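Local coordinates for protein galactan 1,3-beta-galactosidase (Phanerochaete chrysosporium, PDB 7BYV) that probably cleaves beta-1,3-linked galactose from galactan chains as a family 43 glycoside hydrolase, and binds galactose and calcium, at residues V80-K85 against S136-I141; A108-V113 against S128-G133; L187-I192 against Y241-F246. The protein carries 1 engineered substitution. All coordinates share one frame; numbering follows the deposited sequence.

Interaction 1: residues V80-K85 against S136-I141. With GAL (beta-D-galactopyranose), chain C; GAL (beta-D-galactopyranose), chain B.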
loop_
_atom_site.group_PDB
_atom_site.type_symbol
_atom_site.label_atom_id
_atom_site.label_comp_id
_atom_site.label_asym_id
_atom_site.label_seq_id
_atom_site.Cartn_x
_atom_site.Cartn_y
_atom_site.Cartn_z
ATOM N N VAL A 80 -18.628 -9.271 -1.556
ATOM C CA VAL A 80 -17.316 -8.682 -1.339
ATOM C C VAL A 80 -16.434 -9.075 -2.517
ATOM O O VAL A 80 -16.425 -10.243 -2.928
ATOM C CB VAL A 80 -16.718 -9.171 -0.005
ATOM C CG1 VAL A 80 -15.203 -9.122 -0.017
ATOM C CG2 VAL A 80 -17.285 -8.374 1.158
ATOM N N VAL A 81 -15.710 -8.103 -3.068
ATOM C CA VAL A 81 -14.841 -8.313 -4.223
ATOM C C VAL A 81 -13.517 -7.619 -3.928
ATOM O O VAL A 81 -13.442 -6.386 -3.956
ATOM C CB VAL A 81 -15.458 -7.782 -5.522
ATOM C CG1 VAL A 81 -14.417 -7.749 -6.668
ATOM C CG2 VAL A 81 -16.669 -8.608 -5.897
ATOM N N GLU A 82 -12.471 -8.402 -3.663
ATOM C CA GLU A 82 -11.225 -7.866 -3.142
ATOM C C GLU A 82 -10.043 -8.280 -3.998
ATOM O O GLU A 82 -10.058 -9.325 -4.654
ATOM C CB GLU A 82 -11.005 -8.310 -1.714
ATOM C CG GLU A 82 -12.051 -7.737 -0.798
ATOM C CD GLU A 82 -11.807 -8.048 0.657
ATOM O OE1 GLU A 82 -10.997 -8.960 0.944
ATOM O OE2 GLU A 82 -12.442 -7.378 1.508
ATOM N N ARG A 83 -9.023 -7.428 -3.982
ATOM C CA ARG A 83 -7.729 -7.642 -4.615
ATOM C C ARG A 83 -7.881 -8.131 -6.046
ATOM O O ARG A 83 -7.536 -9.276 -6.344
ATOM C CB ARG A 83 -6.903 -8.639 -3.804
ATOM C CG ARG A 83 -6.966 -8.378 -2.324
ATOM C CD ARG A 83 -5.857 -9.072 -1.516
ATOM N NE ARG A 83 -5.836 -8.563 -0.145
ATOM C CZ ARG A 83 -5.012 -7.600 0.271
ATOM N NH1 ARG A 83 -4.132 -7.085 -0.580
ATOM N NH2 ARG A 83 -5.054 -7.164 1.532
ATOM N N PRO A 84 -8.398 -7.313 -6.959
ATOM C CA PRO A 84 -8.428 -7.728 -8.364
ATOM C C PRO A 84 -7.015 -7.821 -8.926
ATOM O O PRO A 84 -6.177 -6.941 -8.703
ATOM C CB PRO A 84 -9.245 -6.625 -9.049
ATOM C CG PRO A 84 -9.097 -5.443 -8.170
ATOM C CD PRO A 84 -8.991 -5.977 -6.770
ATOM N N LYS A 85 -6.754 -8.910 -9.639
ATOM C CA LYS A 85 -5.516 -9.092 -10.373
ATOM C C LYS A 85 -5.867 -9.350 -11.828
ATOM O O LYS A 85 -6.948 -9.861 -12.134
ATOM C CB LYS A 85 -4.697 -10.246 -9.808
ATOM C CG LYS A 85 -4.392 -10.089 -8.350
ATOM C CD LYS A 85 -3.331 -9.028 -8.104
ATOM C CE LYS A 85 -3.203 -8.743 -6.618
ATOM N NZ LYS A 85 -4.314 -7.880 -6.163
ATOM N N SER A 136 -10.515 -19.952 -0.481
ATOM C CA SER A 136 -9.626 -18.963 -1.063
ATOM C C SER A 136 -10.107 -17.607 -0.586
ATOM O O SER A 136 -11.213 -17.199 -0.945
ATOM C CB SER A 136 -9.659 -19.032 -2.579
ATOM O OG SER A 136 -8.838 -18.028 -3.124
ATOM N N ARG A 137 -9.303 -16.905 0.224
ATOM C CA ARG A 137 -9.661 -15.556 0.646
ATOM C C ARG A 137 -8.693 -14.599 -0.022
ATOM O O ARG A 137 -8.827 -14.336 -1.235
ATOM C CB ARG A 137 -9.718 -15.473 2.175
ATOM C CG ARG A 137 -11.083 -15.808 2.734
ATOM C CD ARG A 137 -11.019 -16.252 4.184
ATOM N NE ARG A 137 -12.298 -16.808 4.625
ATOM C CZ ARG A 137 -12.541 -18.113 4.767
ATOM N NH1 ARG A 137 -11.595 -19.014 4.516
ATOM N NH2 ARG A 137 -13.740 -18.524 5.151
ATOM N N ASP A 138 -7.689 -14.059 0.685
ATOM C CA ASP A 138 -6.719 -13.185 0.025
ATOM C C ASP A 138 -5.967 -13.961 -1.050
ATOM O O ASP A 138 -5.483 -15.074 -0.814
ATOM C CB ASP A 138 -5.732 -12.588 1.033
ATOM C CG ASP A 138 -6.300 -11.359 1.776
ATOM O OD1 ASP A 138 -7.516 -11.079 1.688
ATOM O OD2 ASP A 138 -5.529 -10.672 2.468
ATOM N N GLU A 139 -5.902 -13.393 -2.251
ATOM C CA GLU A 139 -5.276 -14.076 -3.364
ATOM C C GLU A 139 -4.461 -13.091 -4.179
ATOM O O GLU A 139 -4.477 -11.882 -3.937
ATOM C CB GLU A 139 -6.296 -14.787 -4.263
ATOM C CG GLU A 139 -7.506 -13.980 -4.625
ATOM C CD GLU A 139 -7.173 -12.738 -5.427
ATOM O OE1 GLU A 139 -6.411 -12.846 -6.416
ATOM O OE2 GLU A 139 -7.664 -11.649 -5.061
ATOM N N SER A 140 -3.772 -13.648 -5.174
ATOM C CA SER A 140 -2.928 -12.946 -6.131
ATOM C C SER A 140 -2.668 -13.882 -7.309
ATOM O O SER A 140 -2.837 -15.099 -7.207
ATOM C CB SER A 140 -1.606 -12.497 -5.499
ATOM O OG SER A 140 -0.875 -11.688 -6.406
ATOM N N ILE A 141 -2.261 -13.297 -8.431
ATOM C CA ILE A 141 -1.954 -14.042 -9.646
ATOM C C ILE A 141 -0.517 -13.739 -10.013
ATOM O O ILE A 141 -0.135 -12.569 -10.123
ATOM C CB ILE A 141 -2.888 -13.660 -10.807
ATOM C CG1 ILE A 141 -4.363 -13.942 -10.469
ATOM C CG2 ILE A 141 -2.469 -14.363 -12.048
ATOM C CD1 ILE A 141 -4.682 -15.398 -10.219
HETATM C C1 GAL C . -8.059 -8.941 5.839
HETATM C C2 GAL C . -7.721 -8.692 4.303
HETATM C C3 GAL C . -8.460 -7.511 3.716
HETATM C C4 GAL C . -9.934 -7.560 4.160
HETATM C C5 GAL C . -10.004 -7.331 5.705
HETATM C C6 GAL C . -11.289 -7.830 6.438
HETATM O O2 GAL C . -6.355 -8.490 4.037
HETATM O O3 GAL C . -8.411 -7.590 2.290
HETATM O O4 GAL C . -10.547 -8.819 3.774
HETATM O O5 GAL C . -8.829 -7.857 6.453
HETATM O O6 GAL C . -11.175 -7.690 7.865
HETATM C C1 GAL B . -8.662 -12.979 9.047
HETATM C C2 GAL B . -7.910 -11.894 8.225
HETATM C C3 GAL B . -8.906 -10.929 7.481
HETATM C C4 GAL B . -10.008 -11.703 6.675
HETATM C C5 GAL B . -10.624 -12.816 7.535
HETATM C C6 GAL B . -11.576 -13.789 6.762
HETATM O O2 GAL B . -7.017 -11.112 9.037
HETATM O O3 GAL B . -8.227 -10.106 6.549
HETATM O O4 GAL B . -9.489 -12.249 5.428
HETATM O O5 GAL B . -9.593 -13.658 8.165
HETATM O O6 GAL B . -12.290 -14.692 7.652
#
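R83 lies across D138 and E139, and its side chain leads from the protein interior to the sugar. Its CB sits 3.3 Å from OE2 of E139. With CG anti to the carbonyl carbon (chi1 -44°) and the chain extended as far as NE, CD passes 4.0 Å from CG of D138, and NE then forms a salt bridge with D138 OD2 at 3.4 Å. This is no flat, paired bridge, since the guanidinium and carboxylate planes stand 61° apart. Beyond it, NH2 donates to O2 of the chain C galactose at 3.1 Å, with that oxygen at the guanidinium edge, while its bond to O3 is weak; NH1 makes a weak hydrogen bond to N244 O. E82 approaches the same sugar from another direction: OE1 accepts hydrogen bonds from both O4 (2.9 Å) and O3, while OE2 is held by Y106. Further along, CB of K85 packs on CG1 of I141 at 3.8 Å, and NZ turns back to P84 O and across to A23 O. The two strands run almost parallel, 6.9 Å apart at their axes, and side chains rather than backbone bonds join these two sheets of the five-bladed propeller typical of family 43. Galactose O2 donates to D138 OD2 at 2.8 Å while accepting from R83 NH2; gripped in both roles by two residues that also hold each other, the hydroxyl probably has its rotation fixed.

Interaction 2: residues A108-V113 against S128-G133. With NAG (2-acetamido-2-deoxy-beta-D-glucopyranose), chain E.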
loop_
_atom_site.group_PDB
_atom_site.type_symbol
_atom_site.label_atom_id
_atom_site.label_comp_id
_atom_site.label_asym_id
_atom_site.label_seq_id
_atom_site.Cartn_x
_atom_site.Cartn_y
_atom_site.Cartn_z
ATOM N N ALA A 108 -17.792 -17.424 2.590
ATOM C CA ALA A 108 -17.920 -18.115 1.309
ATOM C C ALA A 108 -16.558 -18.499 0.728
ATOM O O ALA A 108 -16.404 -19.595 0.178
ATOM C CB ALA A 108 -18.702 -17.246 0.324
ATOM N N ALA A 109 -15.577 -17.596 0.804
ATOM C CA ALA A 109 -14.160 -17.904 0.585
ATOM C C ALA A 109 -13.936 -18.526 -0.799
ATOM O O ALA A 109 -13.546 -19.679 -0.951
ATOM C CB ALA A 109 -13.623 -18.809 1.700
ATOM N N MET A 110 -14.178 -17.709 -1.813
ATOM C CA MET A 110 -14.105 -18.164 -3.189
ATOM C C MET A 110 -13.194 -17.256 -3.996
ATOM O O MET A 110 -12.773 -16.186 -3.560
ATOM C CB MET A 110 -15.489 -18.196 -3.850
ATOM C CG MET A 110 -16.548 -18.965 -3.085
ATOM S SD MET A 110 -18.090 -19.079 -4.024
ATOM C CE MET A 110 -18.159 -20.843 -4.331
ATOM N N VAL A 111 -12.910 -17.694 -5.167
ATOM C CA VAL A 111 -12.303 -16.859 -6.179
ATOM C C VAL A 111 -13.394 -16.501 -7.167
ATOM O O VAL A 111 -14.404 -17.197 -7.277
ATOM C CB VAL A 111 -11.129 -17.590 -6.853
ATOM C CG1 VAL A 111 -10.773 -16.933 -8.119
ATOM C CG2 VAL A 111 -9.937 -17.562 -5.953
ATOM N N GLY A 112 -13.227 -15.372 -7.836
ATOM C CA GLY A 112 -14.063 -15.030 -8.963
ATOM C C GLY A 112 -13.207 -14.735 -10.174
ATOM O O GLY A 112 -12.067 -14.284 -10.066
ATOM N N VAL A 113 -13.772 -15.023 -11.340
ATOM C CA VAL A 113 -13.099 -14.777 -12.602
ATOM C C VAL A 113 -14.015 -13.926 -13.469
ATOM O O VAL A 113 -15.236 -13.911 -13.299
ATOM C CB VAL A 113 -12.702 -16.098 -13.309
ATOM C CG1 VAL A 113 -11.762 -15.839 -14.465
ATOM C CG2 VAL A 113 -12.018 -17.026 -12.328
ATOM N N SER A 128 -17.974 -17.565 -9.706
ATOM C CA SER A 128 -17.129 -17.708 -8.536
ATOM C C SER A 128 -17.170 -19.146 -8.053
ATOM O O SER A 128 -18.158 -19.858 -8.238
ATOM C CB SER A 128 -17.570 -16.778 -7.374
ATOM O OG SER A 128 -17.450 -15.403 -7.713
ATOM N N PHE A 129 -16.099 -19.558 -7.397
ATOM C CA PHE A 129 -15.976 -20.950 -7.013
ATOM C C PHE A 129 -14.862 -21.064 -5.988
ATOM O O PHE A 129 -14.034 -20.163 -5.837
ATOM C CB PHE A 129 -15.681 -21.834 -8.226
ATOM C CG PHE A 129 -14.497 -21.379 -9.010
ATOM C CD1 PHE A 129 -14.640 -20.468 -10.031
ATOM C CD2 PHE A 129 -13.239 -21.846 -8.713
ATOM C CE1 PHE A 129 -13.550 -20.044 -10.750
ATOM C CE2 PHE A 129 -12.147 -21.433 -9.434
ATOM C CZ PHE A 129 -12.300 -20.527 -10.450
ATOM N N LYS A 130 -14.842 -22.204 -5.309
ATOM C CA LYS A 130 -13.700 -22.568 -4.490
ATOM C C LYS A 130 -12.635 -23.233 -5.363
ATOM O O LYS A 130 -12.935 -24.191 -6.077
ATOM C CB LYS A 130 -14.142 -23.498 -3.368
ATOM C CG LYS A 130 -14.977 -22.829 -2.303
ATOM C CD LYS A 130 -14.772 -23.557 -1.015
ATOM C CE LYS A 130 -15.692 -23.065 0.084
ATOM N NZ LYS A 130 -15.224 -21.761 0.628
ATOM N N PRO A 131 -11.396 -22.748 -5.349
ATOM C CA PRO A 131 -10.351 -23.359 -6.179
ATOM C C PRO A 131 -10.006 -24.753 -5.678
ATOM O O PRO A 131 -9.583 -24.927 -4.529
ATOM C CB PRO A 131 -9.173 -22.393 -6.027
ATOM C CG PRO A 131 -9.418 -21.698 -4.748
ATOM C CD PRO A 131 -10.902 -21.561 -4.637
ATOM N N LEU A 132 -10.191 -25.749 -6.558
ATOM C CA LEU A 132 -9.953 -27.158 -6.248
ATOM C C LEU A 132 -10.722 -27.591 -5.010
ATOM O O LEU A 132 -10.285 -28.473 -4.271
ATOM C CB LEU A 132 -8.461 -27.443 -6.074
ATOM C CG LEU A 132 -7.528 -27.322 -7.282
ATOM C CD1 LEU A 132 -6.123 -27.800 -6.955
ATOM C CD2 LEU A 132 -8.053 -28.072 -8.487
ATOM N N GLY A 133 -11.865 -26.949 -4.761
ATOM C CA GLY A 133 -12.688 -27.234 -3.598
ATOM C C GLY A 133 -12.309 -26.532 -2.300
ATOM O O GLY A 133 -13.061 -26.635 -1.320
HETATM C C1 NAG E . -13.739 -24.159 -12.296
HETATM C C2 NAG E . -15.109 -23.788 -12.882
HETATM C C3 NAG E . -16.153 -23.717 -11.762
HETATM C C4 NAG E . -16.144 -25.005 -10.943
HETATM C C5 NAG E . -14.717 -25.290 -10.464
HETATM C C6 NAG E . -14.572 -26.552 -9.643
HETATM C C7 NAG E . -14.530 -22.405 -14.827
HETATM C C8 NAG E . -14.539 -21.025 -15.417
HETATM N N2 NAG E . -15.045 -22.524 -13.599
HETATM O O3 NAG E . -17.449 -23.453 -12.292
HETATM O O4 NAG E . -17.037 -24.901 -9.836
HETATM O O5 NAG E . -13.839 -25.412 -11.597
HETATM O O6 NAG E . -13.824 -26.293 -8.460
HETATM O O7 NAG E . -14.070 -23.369 -15.433
#
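The antiparallel hairpin of strands 110-116 and 124-129 forms the outer side of one propeller blade, and here V111 and F129 are a hydrogen-bonded pair: V111 N donates to F129 O at 2.8 Å and F129 N to V111 O at 2.9 Å. M110 folds over the partner strand, its CB 3.2 Å from F129 O and its CE 3.5 Å from F129 CA. The phenyl ring of F129 is set by a CG lodged between the backbone N and the carbonyl carbon (chi1 54°). One face lies under the N-acetylglucosamine beside the glycosylated N174, with sugar C1 over the ring centre; the other has V111 O towards its rim, and V113 CG2 reaches CE1 at 3.7 Å. Where the strand pairing gives out, K130 takes over. Its chain bends at the last torsion and brings NZ above the carbonyl planes of A108 and A109, donating to A109 O at 3.1 Å and to A108 O at a modelled distance short enough to be doubtful in its exact value; D135 supplies the countercharge. A leucine here would probably cost A108 O and A109 O the ammonium they share, A109 O keeping S136 N, and take from D135 one of its two positive partners, the other being R137, leaving the backbone at A108 and A109 less firmly held. On the glycan side, O6 of the sugar makes a weak hydrogen bond to K130 O at 3.3 Å.

Interaction 3: residues L187-I192 against Y241-F246. Engineered in segment 187-192: Q188 (natural residue Glu). With GAL (beta-D-galactopyranose), chain B; GAL (beta-D-galactopyranose), chain C.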
loop_
_atom_site.group_PDB
_atom_site.type_symbol
_atom_site.label_atom_id
_atom_site.label_comp_id
_atom_site.label_asym_id
_atom_site.label_seq_id
_atom_site.Cartn_x
_atom_site.Cartn_y
_atom_site.Cartn_z
ATOM N N LEU A 187 -0.660 -16.863 6.248
ATOM C CA LEU A 187 -0.239 -15.796 5.357
ATOM C C LEU A 187 -1.428 -15.319 4.545
ATOM O O LEU A 187 -2.246 -16.124 4.092
ATOM C CB LEU A 187 0.863 -16.262 4.411
ATOM C CG LEU A 187 2.235 -16.521 5.036
ATOM C CD1 LEU A 187 3.160 -17.191 4.012
ATOM C CD2 LEU A 187 2.861 -15.228 5.566
ATOM N N GLN A 188 -1.528 -14.004 4.386
ATOM C CA GLN A 188 -2.478 -13.410 3.469
ATOM C C GLN A 188 -1.798 -12.221 2.809
ATOM O O GLN A 188 -0.600 -11.981 2.999
ATOM C CB GLN A 188 -3.774 -13.022 4.181
ATOM C CG GLN A 188 -3.591 -12.003 5.276
ATOM C CD GLN A 188 -4.919 -11.525 5.840
ATOM O OE1 GLN A 188 -5.971 -12.090 5.531
ATOM N NE2 GLN A 188 -4.878 -10.483 6.657
ATOM N N ALA A 189 -2.571 -11.492 2.009
ATOM C CA ALA A 189 -2.071 -10.392 1.193
ATOM C C ALA A 189 -0.796 -10.761 0.430
ATOM O O ALA A 189 0.230 -10.090 0.583
ATOM C CB ALA A 189 -1.838 -9.157 2.053
ATOM N N PRO A 190 -0.827 -11.803 -0.411
ATOM C CA PRO A 190 0.394 -12.243 -1.093
ATOM C C PRO A 190 0.689 -11.518 -2.398
ATOM O O PRO A 190 -0.200 -11.027 -3.099
ATOM C CB PRO A 190 0.092 -13.719 -1.379
ATOM C CG PRO A 190 -1.345 -13.692 -1.710
ATOM C CD PRO A 190 -1.965 -12.670 -0.770
ATOM N N GLY A 191 1.984 -11.468 -2.716
ATOM C CA GLY A 191 2.445 -11.147 -4.058
ATOM C C GLY A 191 3.734 -11.891 -4.338
ATOM O O GLY A 191 4.443 -12.301 -3.413
ATOM N N ILE A 192 4.025 -12.099 -5.620
ATOM C CA ILE A 192 5.261 -12.766 -6.024
ATOM C C ILE A 192 5.935 -11.960 -7.119
ATOM O O ILE A 192 5.288 -11.493 -8.065
ATOM C CB ILE A 192 5.033 -14.216 -6.505
ATOM C CG1 ILE A 192 4.863 -15.157 -5.318
ATOM C CG2 ILE A 192 6.223 -14.708 -7.338
ATOM C CD1 ILE A 192 4.814 -16.609 -5.721
ATOM N N TYR A 241 3.326 0.834 8.529
ATOM C CA TYR A 241 1.878 0.849 8.534
ATOM C C TYR A 241 1.335 0.618 7.133
ATOM O O TYR A 241 0.910 1.568 6.466
ATOM C CB TYR A 241 1.365 2.161 9.115
ATOM C CG TYR A 241 -0.035 2.053 9.663
ATOM C CD1 TYR A 241 -1.016 1.276 9.017
ATOM C CD2 TYR A 241 -0.387 2.711 10.832
ATOM C CE1 TYR A 241 -2.299 1.177 9.525
ATOM C CE2 TYR A 241 -1.670 2.618 11.341
ATOM C CZ TYR A 241 -2.614 1.857 10.690
ATOM O OH TYR A 241 -3.874 1.794 11.224
ATOM N N SER A 242 1.338 -0.638 6.684
ATOM C CA SER A 242 0.735 -0.977 5.398
ATOM C C SER A 242 0.540 -2.488 5.288
ATOM O O SER A 242 0.928 -3.265 6.163
ATOM C CB SER A 242 1.578 -0.465 4.228
ATOM O OG SER A 242 2.716 -1.282 4.067
ATOM N N GLN A 243 -0.080 -2.891 4.194
ATOM C CA GLN A 243 -0.257 -4.298 3.917
ATOM C C GLN A 243 -0.045 -4.493 2.430
ATOM O O GLN A 243 -0.596 -3.739 1.621
ATOM C CB GLN A 243 -1.644 -4.791 4.339
ATOM C CG GLN A 243 -1.712 -6.298 4.421
ATOM C CD GLN A 243 -3.110 -6.842 4.585
ATOM O OE1 GLN A 243 -4.093 -6.227 4.168
ATOM N NE2 GLN A 243 -3.205 -8.010 5.196
ATOM N N ASN A 244 0.747 -5.507 2.083
ATOM C CA ASN A 244 1.073 -5.790 0.691
ATOM C C ASN A 244 -0.168 -5.803 -0.190
ATOM O O ASN A 244 -1.234 -6.280 0.216
ATOM C CB ASN A 244 1.779 -7.136 0.590
ATOM C CG ASN A 244 2.467 -7.323 -0.729
ATOM O OD1 ASN A 244 3.115 -6.405 -1.249
ATOM N ND2 ASN A 244 2.330 -8.518 -1.294
ATOM N N ALA A 245 -0.023 -5.279 -1.411
ATOM C CA ALA A 245 -1.100 -5.397 -2.390
ATOM C C ALA A 245 -0.531 -5.954 -3.678
ATOM O O ALA A 245 -1.042 -6.934 -4.226
ATOM C CB ALA A 245 -1.786 -4.051 -2.651
ATOM N N PHE A 246 0.541 -5.336 -4.152
ATOM C CA PHE A 246 1.151 -5.758 -5.395
ATOM C C PHE A 246 2.636 -5.490 -5.313
ATOM O O PHE A 246 3.063 -4.558 -4.631
ATOM C CB PHE A 246 0.565 -5.026 -6.593
ATOM C CG PHE A 246 0.863 -5.690 -7.876
ATOM C CD1 PHE A 246 0.142 -6.816 -8.266
ATOM C CD2 PHE A 246 1.878 -5.224 -8.689
ATOM C CE1 PHE A 246 0.415 -7.462 -9.462
ATOM C CE2 PHE A 246 2.160 -5.872 -9.886
ATOM C CZ PHE A 246 1.423 -6.997 -10.267
HETATM C C1 GAL B . -8.662 -12.979 9.047
HETATM C C2 GAL B . -7.910 -11.894 8.225
HETATM C C3 GAL B . -8.906 -10.929 7.481
HETATM C C4 GAL B . -10.008 -11.703 6.675
HETATM C C5 GAL B . -10.624 -12.816 7.535
HETATM C C6 GAL B . -11.576 -13.789 6.762
HETATM O O2 GAL B . -7.017 -11.112 9.037
HETATM O O3 GAL B . -8.227 -10.106 6.549
HETATM O O4 GAL B . -9.489 -12.249 5.428
HETATM O O5 GAL B . -9.593 -13.658 8.165
HETATM O O6 GAL B . -12.290 -14.692 7.652
HETATM C C1 GAL C . -8.059 -8.941 5.839
HETATM C C2 GAL C . -7.721 -8.692 4.303
HETATM C C3 GAL C . -8.460 -7.511 3.716
HETATM C C4 GAL C . -9.934 -7.560 4.160
HETATM C C5 GAL C . -10.004 -7.331 5.705
HETATM C C6 GAL C . -11.289 -7.830 6.438
HETATM O O2 GAL C . -6.355 -8.490 4.037
HETATM O O3 GAL C . -8.411 -7.590 2.290
HETATM O O4 GAL C . -10.547 -8.819 3.774
HETATM O O5 GAL C . -8.829 -7.857 6.453
HETATM O O6 GAL C . -11.175 -7.690 7.865
HETATM O O HOH W 1 0.367 -9.536 -5.631
#
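A189 marks a sharp corner in its chain, and the carbonyl at the corner is caught by an asparagine of the other segment: N244 ND2 donates to A189 O at 3.2 Å. The acceptor lies nearly in the amide plane of N244, whereas ND2 is tilted 33° from the carbonyl plane. CG of N244 stands anti to its backbone N (chi1 -164°), which carries the amide across to the corner; ND2 also donates to D247. At G191 a side chain would press on that same nitrogen. Further along, a water donates to P190 O at 3.0 Å and to A245 O at 3.3 Å, bridging strands whose axes diverge by 48°, beside the classic beta bulge that A245 and F246 form opposite M257. On the sugar side the CB of A189 packs against Q243 CG at 3.7 Å. Extended beyond CG, Q243 ends beside Q188, an engineered glutamine in place of glutamate, and the two side chains cross at about a right angle. Q243 NE2 makes a weak hydrogen bond to O2 of the chain C galactose at 3.4 Å. With W261 holding OE1 and S204 bonded to NE2, second-shell partners probably fix which way this amide faces the sugar.

In the fold
Interactions 1 and 3 meet at the sugar site, their centres 11 Å apart, and both touch the chain C and chain B galactoses, which are joined through O3 of the latter. Two links tie them directly: A189 N lies 3.1 Å from D138 OD2, the oxygen that also receives galactose O2, and R83 NH1 lies 3.1 Å from N244 O. Interaction 2 stands outside, its centre 10 Å from that of interaction 1, and connects through the chain leading into 136-141: S136 N is 3.1 Å from A109 O, and R137 CZ packs 3.3 Å from A109 CB. Interactions 2 and 3 do not touch, with nearest atoms about 10 Å apart.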